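Local coordinates for protein synthesis inhibitor I (PDB 4FBH) that is a cereal ribosome-inactivating protein, a plant inhibitor of protein synthesis, held here with adenosine monophosphate in its pocket, at residues A218-T223 with G255-V260. Sequence-based numbering, arbitrary orientation.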
loop_
_atom_site.group_PDB
_atom_site.type_symbol
_atom_site.label_atom_id
_atom_site.label_comp_id
_atom_site.label_asym_id
_atom_site.label_seq_id
_atom_site.Cartn_x
_atom_site.Cartn_y
_atom_site.Cartn_z
ATOM N N ALA A 218 5.731 7.183 13.096
ATOM C CA ALA A 218 6.686 7.990 13.861
ATOM C C ALA A 218 6.387 8.018 15.354
ATOM O O ALA A 218 7.307 8.055 16.160
ATOM C CB ALA A 218 6.755 9.429 13.305
ATOM N N ALA A 219 5.103 7.997 15.716
ATOM C CA ALA A 219 4.692 8.026 17.125
ATOM C C ALA A 219 4.982 6.725 17.909
ATOM O O ALA A 219 5.197 6.753 19.129
ATOM C CB ALA A 219 3.214 8.399 17.239
ATOM N N LEU A 220 4.956 5.590 17.216
ATOM C CA LEU A 220 5.350 4.333 17.821
ATOM C C LEU A 220 6.864 4.311 17.968
ATOM O O LEU A 220 7.387 3.916 19.004
ATOM C CB LEU A 220 4.896 3.149 16.962
ATOM C CG LEU A 220 3.850 2.212 17.571
ATOM C CD1 LEU A 220 3.852 0.864 16.865
ATOM C CD2 LEU A 220 4.071 2.046 19.057
ATOM N N LEU A 221 7.570 4.748 16.929
ATOM C CA LEU A 221 9.027 4.728 16.956
ATOM C C LEU A 221 9.612 5.552 18.103
ATOM O O LEU A 221 10.612 5.158 18.708
ATOM C CB LEU A 221 9.613 5.155 15.606
ATOM C CG LEU A 221 9.380 4.164 14.456
ATOM C CD1 LEU A 221 9.900 4.693 13.134
ATOM C CD2 LEU A 221 9.990 2.796 14.768
ATOM N N LYS A 222 8.972 6.679 18.411
ATOM C CA LYS A 222 9.438 7.570 19.466
ATOM C C LYS A 222 9.476 6.885 20.827
ATOM O O LYS A 222 10.379 7.128 21.629
ATOM C CB LYS A 222 8.531 8.789 19.556
ATOM C CG LYS A 222 8.756 9.813 18.489
ATOM C CD LYS A 222 7.739 10.918 18.653
ATOM C CE LYS A 222 7.934 12.034 17.655
ATOM N NZ LYS A 222 6.873 13.061 17.879
ATOM N N THR A 223 8.494 6.030 21.086
ATOM C CA THR A 223 8.419 5.334 22.362
ATOM C C THR A 223 9.586 4.358 22.562
ATOM O O THR A 223 9.784 3.855 23.669
ATOM C CB THR A 223 7.085 4.572 22.516
ATOM O OG1 THR A 223 7.029 3.496 21.570
ATOM C CG2 THR A 223 5.900 5.507 22.288
ATOM N N GLY A 255 -0.028 -2.356 10.656
ATOM C CA GLY A 255 0.388 -3.620 10.077
ATOM C C GLY A 255 1.881 -3.603 9.803
ATOM O O GLY A 255 2.582 -4.568 10.076
ATOM N N ILE A 256 2.362 -2.495 9.248
ATOM C CA ILE A 256 3.791 -2.298 9.036
ATOM C C ILE A 256 4.061 -0.811 9.048
ATOM O O ILE A 256 3.280 -0.033 8.508
ATOM C CB ILE A 256 4.304 -2.964 7.724
ATOM C CG1 ILE A 256 5.830 -2.876 7.622
ATOM C CG2 ILE A 256 3.647 -2.354 6.484
ATOM C CD1 ILE A 256 6.442 -3.866 6.609
ATOM N N LEU A 257 5.149 -0.423 9.699
ATOM C CA LEU A 257 5.464 0.969 9.893
ATOM C C LEU A 257 6.299 1.478 8.739
ATOM O O LEU A 257 7.148 0.776 8.220
ATOM C CB LEU A 257 6.245 1.184 11.199
ATOM C CG LEU A 257 5.544 1.173 12.557
ATOM C CD1 LEU A 257 5.058 -0.227 12.952
ATOM C CD2 LEU A 257 6.490 1.763 13.611
ATOM N N LEU A 258 6.048 2.714 8.341
ATOM C CA LEU A 258 6.988 3.428 7.505
ATOM C C LEU A 258 8.195 3.759 8.367
ATOM O O LEU A 258 8.047 4.110 9.537
ATOM C CB LEU A 258 6.349 4.722 7.009
ATOM C CG LEU A 258 7.181 5.617 6.095
ATOM C CD1 LEU A 258 7.313 4.964 4.730
ATOM C CD2 LEU A 258 6.506 6.981 6.007
ATOM N N PHE A 259 9.393 3.636 7.811
ATOM C CA PHE A 259 10.562 4.110 8.532
ATOM C C PHE A 259 10.551 5.633 8.637
ATOM O O PHE A 259 10.434 6.328 7.632
ATOM C CB PHE A 259 11.874 3.687 7.869
ATOM C CG PHE A 259 13.085 4.200 8.603
ATOM C CD1 PHE A 259 13.611 3.485 9.670
ATOM C CD2 PHE A 259 13.664 5.427 8.262
ATOM C CE1 PHE A 259 14.701 3.963 10.367
ATOM C CE2 PHE A 259 14.755 5.909 8.960
ATOM C CZ PHE A 259 15.276 5.175 10.011
ATOM N N VAL A 260 10.719 6.137 9.851
ATOM C CA VAL A 260 10.855 7.578 10.083
ATOM C C VAL A 260 12.053 7.846 10.986
ATOM O O VAL A 260 12.223 7.203 12.029
ATOM C CB VAL A 260 9.590 8.185 10.745
ATOM C CG1 VAL A 260 9.743 9.708 10.929
ATOM C CG2 VAL A 260 8.344 7.846 9.937
#
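Apolar packing of a helix against an extended loop joins Ala218, Leu220 and Leu221 to Leu257 and Val260 in this ribosome-inactivating protein fold. The helical residues belong to the C-terminal part of helix 213-222, whose Trp213 helps line the adenosine monophosphate pocket; residues 255-260 run in an irregular, extended course between helices 247-253 and 268-277. No hydrogen bond crosses between the two segments, and the backbones come closest where the CA atoms of Ala218 and Val260 lie 5.6 Å apart.

Three buried leucines, Leu220, Leu221 and Leu257, form one side of the contact. Toward residues 218-223, Leu257 presents a single branch: its CD2 sits 3.8 Å from Leu221 CD2 and 4.0 Å from Leu220 CB, so one methyl meets two consecutive helical residues. Leu221 and Leu257 run alongside each other in opposite directions, each extending past the other. In Leu221, CG lies anti to the carbonyl carbon (chi1 -69°), which carries the fork toward the loop and divides its work: CD2 goes to Leu257, while CD1 settles on the backbone at Val260, 3.6 Å from Val260 O and only slightly farther from its N.

The loop is also tied to the same helix by hydrogen bonds from residues nearer its start: Ser217 OG accepts from Leu258 N, and Trp213 NE1 donates to Ile256 O. Leu258 packs on Trp213 and Gln214, and its side chain approaches the bound nucleotide to about 5 Å. Beyond the packed face, Thr223 OG1 binds Leu220 O in the carbonyl plane at 2.6 Å.

At the other end of the contact, Val260 straddles the small side chain of Ala218, whose CB stands 3.8 Å from Val260 CG1 and 4.0 Å from Val260 CG2.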